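Local coordinates for protein proline dehydrogenase (Bradyrhizobium japonicum USDA 110, PDB 3HAZ) that probably oxidises proline to glutamate in two steps, joining an FAD-dependent proline dehydrogenase and an NAD-dependent aldehyde dehydrogenase in one chain, at residues G762-M767 against G881-E886; L800-D805 against L892-Y897; A856-A861 against H873-T878. One frame throughout, in Å; residues are numbered along the deposited sequence.

Contact 1: residues G762-M767 against G881-E886; sequences GGINAM and GQLTEE. With NAD (nicotinamide-adenine-dinucleotide), chain D.
The nicotinamide ribose of NAD is held here, in the cofactor site of the aldehyde dehydrogenase region, where E886 stands between the sugar and the glycine-rich loop that leads into strand 765-769. E886 has CG anti to its backbone N (chi1 -177°) and runs on almost fully extended, so its carboxylate reaches both ribose hydroxyls at once. O3D of NAD donates to E886 OE1 at 2.6 Å, and O2D of NAD donates to E886 OE2 at 2.9 Å, a two-pronged grip for which a glutamate is long enough and well shaped. The backbone grips the acid as well: G763 N donates a hydrogen bond to E886 OE2 at 3.1 Å, coming from above the carboxylate plane, 74° out of it. Together with the two ribose bonds, this N-H probably helps to hold the carboxylate in place and to stabilise its negative charge. Packing is close, with G763 O only 3.1 Å from E886 CG. Glycine suits position 762, since a CB there would clash with E886 OE1. Further along, I764 and L883 meet tip to tip, I764 CG2 being 3.6 Å from L883 CD2, while I764 CD1 rests 3.6 Å from the carbonyl carbon C of E885. This apolar contact lies between the loop 881-886 and the start of strand 765-769. The predicted active-site residue C794 is close by, its carbonyl taking a hydrogen bond from N765 ND2. L883 also packs on L799 of strand 797-803, and strand 765-769 continues into the sheet between strands 797-803 and 917-921.

Contact 2: residues L800-D805 against L892-Y897; sequences LFVQED and LHVVRY
The Y897 ring has Q803 CA over one face, 3.8 Å above its plane and offset toward the rim, a CH-pi contact; V802 N lies at the ring's edge. With CG in the crowded position between backbone N and carbonyl carbon (chi1 72°), the ring folds back over the neighbouring strand, and Q803 CG comes within 3.2 Å of Y897 OH. The Q803 amide, turned 60° from the ring plane, has its OE1 bound by the backbone N of A771. The F801 ring lies beside V895, pointing the same way, with F801 CD1 3.9 Å from V895 CB; F801 and Y897 pack against helix 902-911.

On the other face L800 packs on V782 of helix 775-787 and V802 on A807 and M810 of helix 804-819, with V802 CG1 crossing V894 CG1 at 3.9 Å. R896 shares this face: its guanidinium meets a water in its plane, which joins R896 NH2 to E804 O, while R896 NE is salt-bridged to E876. The backbones pair in parallel. L800 N donates to H893 O at 2.7 Å, nearly along the C=O axis, and V895 N returns a bond to L800 O at 2.8 Å. V802 N then donates to V895 O, and Y897 N to V802 O. Where the strand gives way to helix 804-819, E804 N still reaches Y897 O at 2.9 Å. Beta-branched and aromatic residues suit such buried, extended strands. A parallel strand pair with helices packed on both faces is characteristic of the open alpha/beta sheet of the catalytic domain in aldehyde dehydrogenases.

Contact 3: residues A856-A861 against H873-T878; sequences ARLHFA and HIFELT
A beta hairpin at the margin of the sheet joins strands 857-861 and 873-876, with a classic beta bulge in which H859 and F860 both face I874. H859 N donates to I874 O at 2.8 Å, whereas the bond from F860 N to the same oxygen is weak. The bulge directs H859 toward the partner strand. Its NE2 donates to E876 OE1 at 2.7 Å, using the anti lone pair, with ring and carboxylate only 20° from coplanar. R857 lies alongside E876; its NH1 is 3.8 Å from E876 OE1, a long salt bridge with the oxygen over the guanidinium face. On the opposite face of the hairpin, L858 CD1 packs 3.6 Å from F875 CE2, and A861 CA sits over the H873 ring. An alanine at H859 would remove the imidazole donor to E876 OE1 and would probably loosen the orientation of that carboxylate. A glutamate, with a long arm and two oxygens, can serve both neighbouring strands. With a histidine N-H on OE1, R896 on OE2 and R857 only at long range, E876 is likely to stay ionised, and its charge would in turn favour a protonated H859.

How the contacts relate
Within the aldehyde dehydrogenase part, the segments follow from the N terminus as 762-767, 800-805, 856-861, 873-878, 881-886 and 892-897. Contact 3 closes the shortest loop, a hairpin of 11 intervening residues, and is nested inside the loops of both others. Contact 1 spans 113 residues and contact 2 spans 86; these cross, since 800-805 lies inside the loop of contact 1 while its partner 892-897 comes after that loop has closed. Probable hydrogen bonds link contacts 1 and 2 (M767 O with F801 N) and contacts 2 and 3 (V894 N with F875 O), and L883 packs on L877 between contacts 1 and 3. Five neighbouring strands thus join the edge hairpin to the strand beside the NAD site.

Contact 1: residues G762-M767 against G881-E886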
loop_
_atom_site.group_PDB
_atom_site.type_symbol
_atom_site.label_atom_id
_atom_site.label_comp_id
_atom_site.label_asym_id
_atom_site.label_seq_id
_atom_site.Cartn_x
_atom_site.Cartn_y
_atom_site.Cartn_z
ATOM N N GLY A 762 1.117 16.209 -47.129
ATOM C CA GLY A 762 1.519 14.970 -47.771
ATOM C C GLY A 762 2.840 14.381 -47.310
ATOM O O GLY A 762 3.363 14.714 -46.244
ATOM N N GLY A 763 3.371 13.474 -48.122
ATOM C CA GLY A 763 4.694 12.932 -47.905
ATOM C C GLY A 763 5.192 12.224 -49.151
ATOM O O GLY A 763 4.417 11.901 -50.047
ATOM N N ILE A 764 6.500 12.017 -49.214
ATOM C CA ILE A 764 7.091 11.088 -50.167
ATOM C C ILE A 764 7.679 9.981 -49.302
ATOM O O ILE A 764 8.847 10.017 -48.911
ATOM C CB ILE A 764 8.145 11.781 -51.063
ATOM C CG1 ILE A 764 7.514 13.002 -51.744
ATOM C CG2 ILE A 764 8.706 10.803 -52.097
ATOM C CD1 ILE A 764 8.444 13.780 -52.665
ATOM N N ASN A 765 6.831 9.015 -48.965
ATOM C CA ASN A 765 7.161 8.031 -47.943
ATOM C C ASN A 765 8.023 6.896 -48.483
ATOM O O ASN A 765 7.690 6.281 -49.494
ATOM C CB ASN A 765 5.875 7.498 -47.299
ATOM C CG ASN A 765 4.957 8.618 -46.825
ATOM O OD1 ASN A 765 5.403 9.570 -46.187
ATOM N ND2 ASN A 765 3.675 8.517 -47.153
ATOM N N ALA A 766 9.131 6.635 -47.794
ATOM C CA ALA A 766 10.091 5.617 -48.194
ATOM C C ALA A 766 9.979 4.377 -47.329
ATOM O O ALA A 766 9.452 4.421 -46.215
ATOM C CB ALA A 766 11.516 6.170 -48.109
ATOM N N MET A 767 10.476 3.267 -47.860
ATOM C CA MET A 767 10.739 2.078 -47.066
ATOM C C MET A 767 12.167 1.625 -47.338
ATOM O O MET A 767 12.632 1.667 -48.474
ATOM C CB MET A 767 9.768 0.944 -47.398
ATOM C CG MET A 767 10.137 -0.370 -46.708
ATOM S SD MET A 767 9.001 -1.730 -47.044
ATOM C CE MET A 767 7.552 -1.233 -46.111
ATOM N N GLY A 881 16.482 10.968 -56.359
ATOM C CA GLY A 881 16.298 12.334 -56.813
ATOM C C GLY A 881 15.341 12.464 -57.986
ATOM O O GLY A 881 14.816 13.544 -58.238
ATOM N N GLN A 882 15.106 11.371 -58.706
ATOM C CA GLN A 882 14.168 11.404 -59.827
ATOM C C GLN A 882 12.721 11.540 -59.360
ATOM O O GLN A 882 11.858 11.952 -60.131
ATOM C CB GLN A 882 14.303 10.160 -60.704
ATOM C CG GLN A 882 15.649 9.997 -61.371
ATOM C CD GLN A 882 15.736 8.708 -62.160
ATOM O OE1 GLN A 882 16.376 7.749 -61.734
ATOM N NE2 GLN A 882 15.072 8.670 -63.309
ATOM N N LEU A 883 12.455 11.174 -58.109
ATOM C CA LEU A 883 11.120 11.347 -57.539
ATOM C C LEU A 883 11.076 12.638 -56.732
ATOM O O LEU A 883 11.718 12.745 -55.688
ATOM C CB LEU A 883 10.743 10.154 -56.655
ATOM C CG LEU A 883 9.342 10.177 -56.037
ATOM C CD1 LEU A 883 8.293 10.229 -57.133
ATOM C CD2 LEU A 883 9.112 8.963 -55.125
ATOM N N THR A 884 10.323 13.622 -57.215
ATOM C CA THR A 884 10.324 14.941 -56.588
ATOM C C THR A 884 8.962 15.407 -56.076
ATOM O O THR A 884 8.859 16.474 -55.469
ATOM C CB THR A 884 10.872 16.023 -57.543
ATOM O OG1 THR A 884 10.191 15.940 -58.801
ATOM C CG2 THR A 884 12.366 15.831 -57.760
ATOM N N GLU A 885 7.920 14.623 -56.316
ATOM C CA GLU A 885 6.594 15.016 -55.857
ATOM C C GLU A 885 5.871 13.852 -55.207
ATOM O O GLU A 885 6.183 12.690 -55.468
ATOM C CB GLU A 885 5.747 15.526 -57.022
ATOM C CG GLU A 885 6.532 15.934 -58.248
ATOM C CD GLU A 885 5.756 15.686 -59.530
ATOM O OE1 GLU A 885 4.577 16.105 -59.598
ATOM O OE2 GLU A 885 6.320 15.066 -60.461
ATOM N N GLU A 886 4.903 14.174 -54.357
ATOM C CA GLU A 886 3.960 13.177 -53.886
ATOM C C GLU A 886 2.971 12.898 -55.014
ATOM O O GLU A 886 2.250 13.793 -55.453
ATOM C CB GLU A 886 3.214 13.689 -52.653
ATOM C CG GLU A 886 2.236 12.679 -52.042
ATOM C CD GLU A 886 1.275 13.322 -51.044
ATOM O OE1 GLU A 886 0.768 14.424 -51.339
ATOM O OE2 GLU A 886 1.025 12.728 -49.972
HETATM P PA NAD D . -6.200 19.673 -50.968
HETATM O O1A NAD D . -4.963 20.667 -50.552
HETATM O O2A NAD D . -6.314 19.607 -52.434
HETATM O O5B NAD D . -7.595 20.313 -50.311
HETATM C C5B NAD D . -8.140 19.721 -49.139
HETATM C C4B NAD D . -9.150 20.656 -48.457
HETATM O O4B NAD D . -8.760 22.081 -48.415
HETATM C C3B NAD D . -10.576 20.727 -49.143
HETATM O O3B NAD D . -11.729 20.574 -48.374
HETATM C C2B NAD D . -10.406 21.937 -50.057
HETATM O O2B NAD D . -11.498 22.403 -50.819
HETATM C C1B NAD D . -9.712 22.852 -49.144
HETATM N N9A NAD D . -9.033 23.932 -49.875
HETATM C C8A NAD D . -8.572 23.904 -51.152
HETATM N N7A NAD D . -7.980 25.172 -51.431
HETATM C C5A NAD D . -8.098 25.973 -50.272
HETATM C C6A NAD D . -7.699 27.276 -49.995
HETATM N N6A NAD D . -7.020 28.054 -51.019
HETATM N N1A NAD D . -7.940 27.817 -48.773
HETATM C C2A NAD D . -8.585 27.070 -47.802
HETATM N N3A NAD D . -8.980 25.788 -48.072
HETATM C C4A NAD D . -8.735 25.239 -49.313
HETATM O O3 NAD D . -5.982 18.148 -50.303
HETATM P PN NAD D . -6.870 16.857 -50.887
HETATM O O1N NAD D . -6.733 16.809 -52.547
HETATM O O2N NAD D . -8.275 17.002 -50.498
HETATM O O5D NAD D . -6.280 15.431 -50.255
HETATM C C5D NAD D . -5.014 14.943 -50.678
HETATM C C4D NAD D . -3.848 15.495 -49.831
HETATM O O4D NAD D . -4.087 15.608 -48.361
HETATM C C3D NAD D . -2.399 14.852 -49.938
HETATM O O3D NAD D . -1.312 15.660 -50.321
HETATM C C2D NAD D . -2.336 14.106 -48.587
HETATM O O2D NAD D . -1.178 13.396 -48.193
HETATM C C1D NAD D . -2.962 15.088 -47.684
HETATM N N1N NAD D . -3.414 14.382 -46.478
HETATM C C2N NAD D . -2.565 14.323 -45.357
HETATM C C3N NAD D . -3.000 13.607 -44.161
HETATM C C7N NAD D . -2.075 13.552 -42.932
HETATM O O7N NAD D . -2.503 13.162 -41.905
HETATM N N7N NAD D . -0.738 14.104 -43.002
HETATM C C4N NAD D . -4.326 12.943 -44.135
HETATM C C5N NAD D . -5.169 13.006 -45.248
HETATM C C6N NAD D . -4.733 13.733 -46.461
#

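Contact 2: residues L800-D805 against L892-Y897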
loop_
_atom_site.group_PDB
_atom_site.type_symbol
_atom_site.label_atom_id
_atom_site.label_comp_id
_atom_site.label_asym_id
_atom_site.label_seq_id
_atom_site.Cartn_x
_atom_site.Cartn_y
_atom_site.Cartn_z
ATOM N N LEU A 800 10.528 2.646 -52.472
ATOM C CA LEU A 800 11.178 1.502 -51.835
ATOM C C LEU A 800 12.673 1.478 -52.122
ATOM O O LEU A 800 13.081 1.467 -53.282
ATOM C CB LEU A 800 10.549 0.184 -52.309
ATOM C CG LEU A 800 11.229 -1.120 -51.865
ATOM C CD1 LEU A 800 11.142 -1.335 -50.346
ATOM C CD2 LEU A 800 10.616 -2.295 -52.597
ATOM N N PHE A 801 13.481 1.479 -51.063
ATOM C CA PHE A 801 14.911 1.214 -51.180
ATOM C C PHE A 801 15.150 -0.252 -50.811
ATOM O O PHE A 801 14.725 -0.704 -49.750
ATOM C CB PHE A 801 15.719 2.105 -50.234
ATOM C CG PHE A 801 15.679 3.571 -50.570
ATOM C CD1 PHE A 801 16.612 4.127 -51.439
ATOM C CD2 PHE A 801 14.736 4.407 -49.984
ATOM C CE1 PHE A 801 16.598 5.480 -51.727
ATOM C CE2 PHE A 801 14.711 5.758 -50.275
ATOM C CZ PHE A 801 15.643 6.298 -51.144
ATOM N N VAL A 802 15.821 -0.991 -51.685
ATOM C CA VAL A 802 16.069 -2.412 -51.460
ATOM C C VAL A 802 17.525 -2.750 -51.775
ATOM O O VAL A 802 18.060 -2.303 -52.790
ATOM C CB VAL A 802 15.150 -3.280 -52.336
ATOM C CG1 VAL A 802 15.279 -2.867 -53.802
ATOM C CG2 VAL A 802 15.494 -4.754 -52.155
ATOM N N GLN A 803 18.171 -3.514 -50.898
ATOM C CA GLN A 803 19.584 -3.831 -51.081
ATOM C C GLN A 803 19.757 -4.662 -52.346
ATOM O O GLN A 803 18.921 -5.508 -52.660
ATOM C CB GLN A 803 20.169 -4.550 -49.855
ATOM C CG GLN A 803 20.695 -3.610 -48.780
ATOM C CD GLN A 803 21.200 -4.342 -47.535
ATOM O OE1 GLN A 803 21.109 -5.564 -47.440
ATOM N NE2 GLN A 803 21.730 -3.590 -46.576
ATOM N N GLU A 804 20.833 -4.403 -53.079
ATOM C CA GLU A 804 21.000 -4.981 -54.412
ATOM C C GLU A 804 20.997 -6.508 -54.435
ATOM O O GLU A 804 20.492 -7.111 -55.382
ATOM C CB GLU A 804 22.262 -4.432 -55.082
ATOM C CG GLU A 804 23.545 -4.772 -54.347
ATOM C CD GLU A 804 24.742 -4.035 -54.914
ATOM O OE1 GLU A 804 24.573 -3.329 -55.933
ATOM O OE2 GLU A 804 25.847 -4.158 -54.339
ATOM N N ASP A 805 21.547 -7.133 -53.396
ATOM C CA ASP A 805 21.603 -8.596 -53.337
ATOM C C ASP A 805 20.231 -9.273 -53.342
ATOM O O ASP A 805 20.117 -10.442 -53.701
ATOM C CB ASP A 805 22.411 -9.073 -52.127
ATOM C CG ASP A 805 23.903 -9.042 -52.377
ATOM O OD1 ASP A 805 24.315 -8.877 -53.552
ATOM O OD2 ASP A 805 24.665 -9.181 -51.398
ATOM N N LEU A 892 4.314 2.755 -57.236
ATOM C CA LEU A 892 5.517 2.487 -56.457
ATOM C C LEU A 892 6.778 2.831 -57.247
ATOM O O LEU A 892 6.902 2.484 -58.420
ATOM C CB LEU A 892 5.557 1.015 -56.036
ATOM C CG LEU A 892 6.791 0.574 -55.258
ATOM C CD1 LEU A 892 6.776 1.206 -53.868
ATOM C CD2 LEU A 892 6.835 -0.943 -55.163
ATOM N N HIS A 893 7.710 3.518 -56.593
ATOM C CA HIS A 893 9.021 3.767 -57.172
ATOM C C HIS A 893 10.049 2.986 -56.363
ATOM O O HIS A 893 9.955 2.924 -55.137
ATOM C CB HIS A 893 9.347 5.263 -57.160
ATOM C CG HIS A 893 8.274 6.117 -57.756
ATOM N ND1 HIS A 893 7.151 6.498 -57.053
ATOM C CD2 HIS A 893 8.142 6.653 -58.994
ATOM C CE1 HIS A 893 6.379 7.240 -57.828
ATOM N NE2 HIS A 893 6.957 7.348 -59.010
ATOM N N VAL A 894 11.017 2.377 -57.052
ATOM C CA VAL A 894 12.029 1.556 -56.392
ATOM C C VAL A 894 13.454 1.971 -56.747
ATOM O O VAL A 894 13.771 2.235 -57.905
ATOM C CB VAL A 894 11.860 0.061 -56.738
ATOM C CG1 VAL A 894 12.898 -0.776 -55.996
ATOM C CG2 VAL A 894 10.447 -0.407 -56.414
ATOM N N VAL A 895 14.310 2.020 -55.736
ATOM C CA VAL A 895 15.733 2.252 -55.936
ATOM C C VAL A 895 16.511 1.120 -55.249
ATOM O O VAL A 895 16.276 0.824 -54.078
ATOM C CB VAL A 895 16.164 3.602 -55.326
ATOM C CG1 VAL A 895 17.681 3.741 -55.347
ATOM C CG2 VAL A 895 15.499 4.756 -56.057
ATOM N N ARG A 896 17.425 0.473 -55.965
ATOM C CA ARG A 896 18.269 -0.531 -55.318
ATOM C C ARG A 896 19.572 0.122 -54.863
ATOM O O ARG A 896 20.017 1.097 -55.458
ATOM C CB ARG A 896 18.507 -1.752 -56.225
ATOM C CG ARG A 896 19.337 -1.499 -57.479
ATOM C CD ARG A 896 19.427 -2.762 -58.324
ATOM N NE ARG A 896 18.209 -2.982 -59.098
ATOM C CZ ARG A 896 17.766 -4.173 -59.484
ATOM N NH1 ARG A 896 16.649 -4.264 -60.193
ATOM N NH2 ARG A 896 18.437 -5.275 -59.162
ATOM N N TYR A 897 20.168 -0.389 -53.789
ATOM C CA TYR A 897 21.364 0.245 -53.237
ATOM C C TYR A 897 22.372 -0.770 -52.692
ATOM O O TYR A 897 22.014 -1.896 -52.331
ATOM C CB TYR A 897 20.989 1.265 -52.140
ATOM C CG TYR A 897 20.512 0.635 -50.845
ATOM C CD1 TYR A 897 21.366 0.516 -49.748
ATOM C CD2 TYR A 897 19.216 0.147 -50.724
ATOM C CE1 TYR A 897 20.939 -0.070 -48.565
ATOM C CE2 TYR A 897 18.779 -0.439 -49.547
ATOM C CZ TYR A 897 19.644 -0.545 -48.469
ATOM O OH TYR A 897 19.215 -1.131 -47.299
HETATM O O HOH W 1 20.951 -5.858 -57.988
#

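Contact 3: residues A856-A861 against H873-T878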
loop_
_atom_site.group_PDB
_atom_site.type_symbol
_atom_site.label_atom_id
_atom_site.label_comp_id
_atom_site.label_asym_id
_atom_site.label_seq_id
_atom_site.Cartn_x
_atom_site.Cartn_y
_atom_site.Cartn_z
ATOM N N ALA A 856 12.288 5.960 -66.522
ATOM C CA ALA A 856 12.690 4.909 -65.595
ATOM C C ALA A 856 12.200 3.530 -66.036
ATOM O O ALA A 856 11.279 3.425 -66.849
ATOM C CB ALA A 856 12.180 5.238 -64.202
ATOM N N ARG A 857 12.807 2.475 -65.495
ATOM C CA ARG A 857 12.433 1.115 -65.872
ATOM C C ARG A 857 11.024 0.792 -65.408
ATOM O O ARG A 857 10.674 1.039 -64.261
ATOM C CB ARG A 857 13.406 0.069 -65.307
ATOM C CG ARG A 857 13.255 -1.300 -65.987
ATOM C CD ARG A 857 13.962 -2.464 -65.269
ATOM N NE ARG A 857 15.254 -2.102 -64.687
ATOM C CZ ARG A 857 16.172 -2.984 -64.301
ATOM N NH1 ARG A 857 17.313 -2.565 -63.770
ATOM N NH2 ARG A 857 15.956 -4.285 -64.454
ATOM N N LEU A 858 10.212 0.249 -66.306
ATOM C CA LEU A 858 8.888 -0.221 -65.929
ATOM C C LEU A 858 8.955 -1.681 -65.499
ATOM O O LEU A 858 9.275 -2.554 -66.307
ATOM C CB LEU A 858 7.916 -0.074 -67.095
ATOM C CG LEU A 858 6.518 -0.646 -66.854
ATOM C CD1 LEU A 858 5.769 0.157 -65.792
ATOM C CD2 LEU A 858 5.736 -0.682 -68.159
ATOM N N HIS A 859 8.667 -1.954 -64.230
ATOM C CA HIS A 859 8.618 -3.337 -63.776
ATOM C C HIS A 859 7.206 -3.899 -63.893
ATOM O O HIS A 859 7.027 -5.093 -64.095
ATOM C CB HIS A 859 9.147 -3.484 -62.343
ATOM C CG HIS A 859 10.641 -3.451 -62.244
ATOM N ND1 HIS A 859 11.436 -4.505 -62.632
ATOM C CD2 HIS A 859 11.484 -2.487 -61.804
ATOM C CE1 HIS A 859 12.705 -4.197 -62.434
ATOM N NE2 HIS A 859 12.762 -2.976 -61.934
ATOM N N PHE A 860 6.201 -3.039 -63.773
ATOM C CA PHE A 860 4.820 -3.502 -63.844
ATOM C C PHE A 860 3.850 -2.374 -64.143
ATOM O O PHE A 860 3.910 -1.307 -63.528
ATOM C CB PHE A 860 4.405 -4.197 -62.537
ATOM C CG PHE A 860 2.994 -4.726 -62.555
ATOM C CD1 PHE A 860 1.992 -4.093 -61.839
ATOM C CD2 PHE A 860 2.670 -5.849 -63.303
ATOM C CE1 PHE A 860 0.694 -4.576 -61.858
ATOM C CE2 PHE A 860 1.376 -6.335 -63.328
ATOM C CZ PHE A 860 0.386 -5.696 -62.606
ATOM N N ALA A 861 2.956 -2.626 -65.091
ATOM C CA ALA A 861 1.862 -1.717 -65.391
ATOM C C ALA A 861 0.595 -2.552 -65.486
ATOM O O ALA A 861 0.341 -3.190 -66.504
ATOM C CB ALA A 861 2.121 -0.986 -66.703
ATOM N N HIS A 873 1.383 0.466 -60.449
ATOM C CA HIS A 873 2.524 0.602 -61.331
ATOM C C HIS A 873 3.782 0.528 -60.488
ATOM O O HIS A 873 3.812 1.022 -59.363
ATOM C CB HIS A 873 2.478 1.939 -62.079
ATOM C CG HIS A 873 1.577 1.940 -63.276
ATOM N ND1 HIS A 873 0.203 1.973 -63.176
ATOM C CD2 HIS A 873 1.857 1.936 -64.601
ATOM C CE1 HIS A 873 -0.326 1.976 -64.386
ATOM N NE2 HIS A 873 0.655 1.951 -65.269
ATOM N N ILE A 874 4.821 -0.094 -61.029
ATOM C CA ILE A 874 6.103 -0.117 -60.356
ATOM C C ILE A 874 7.178 0.369 -61.309
ATOM O O ILE A 874 7.383 -0.210 -62.379
ATOM C CB ILE A 874 6.470 -1.530 -59.868
ATOM C CG1 ILE A 874 5.370 -2.077 -58.952
ATOM C CG2 ILE A 874 7.815 -1.496 -59.156
ATOM C CD1 ILE A 874 5.439 -3.581 -58.740
ATOM N N PHE A 875 7.853 1.444 -60.920
ATOM C CA PHE A 875 8.989 1.946 -61.677
ATOM C C PHE A 875 10.231 1.831 -60.819
ATOM O O PHE A 875 10.171 1.987 -59.595
ATOM C CB PHE A 875 8.788 3.412 -62.076
ATOM C CG PHE A 875 7.661 3.630 -63.032
ATOM C CD1 PHE A 875 6.429 4.076 -62.578
ATOM C CD2 PHE A 875 7.827 3.389 -64.386
ATOM C CE1 PHE A 875 5.386 4.271 -63.461
ATOM C CE2 PHE A 875 6.789 3.585 -65.269
ATOM C CZ PHE A 875 5.569 4.030 -64.808
ATOM N N GLU A 876 11.358 1.557 -61.462
ATOM C CA GLU A 876 12.639 1.603 -60.775
ATOM C C GLU A 876 13.409 2.826 -61.249
ATOM O O GLU A 876 13.573 3.048 -62.450
ATOM C CB GLU A 876 13.454 0.322 -61.008
ATOM C CG GLU A 876 14.885 0.411 -60.478
ATOM C CD GLU A 876 15.607 -0.929 -60.468
ATOM O OE1 GLU A 876 14.995 -1.951 -60.841
ATOM O OE2 GLU A 876 16.789 -0.958 -60.074
ATOM N N LEU A 877 13.858 3.619 -60.290
ATOM C CA LEU A 877 14.624 4.822 -60.552
ATOM C C LEU A 877 16.103 4.494 -60.470
ATOM O O LEU A 877 16.505 3.603 -59.721
ATOM C CB LEU A 877 14.309 5.865 -59.475
ATOM C CG LEU A 877 13.109 6.809 -59.584
ATOM C CD1 LEU A 877 12.003 6.245 -60.473
ATOM C CD2 LEU A 877 12.595 7.177 -58.169
ATOM N N THR A 878 16.911 5.238 -61.216
ATOM C CA THR A 878 18.357 5.175 -61.078
ATOM C C THR A 878 18.753 5.775 -59.740
ATOM O O THR A 878 19.591 5.230 -59.025
ATOM C CB THR A 878 19.062 5.963 -62.198
ATOM O OG1 THR A 878 18.834 5.319 -63.456
ATOM C CG2 THR A 878 20.556 6.039 -61.937
#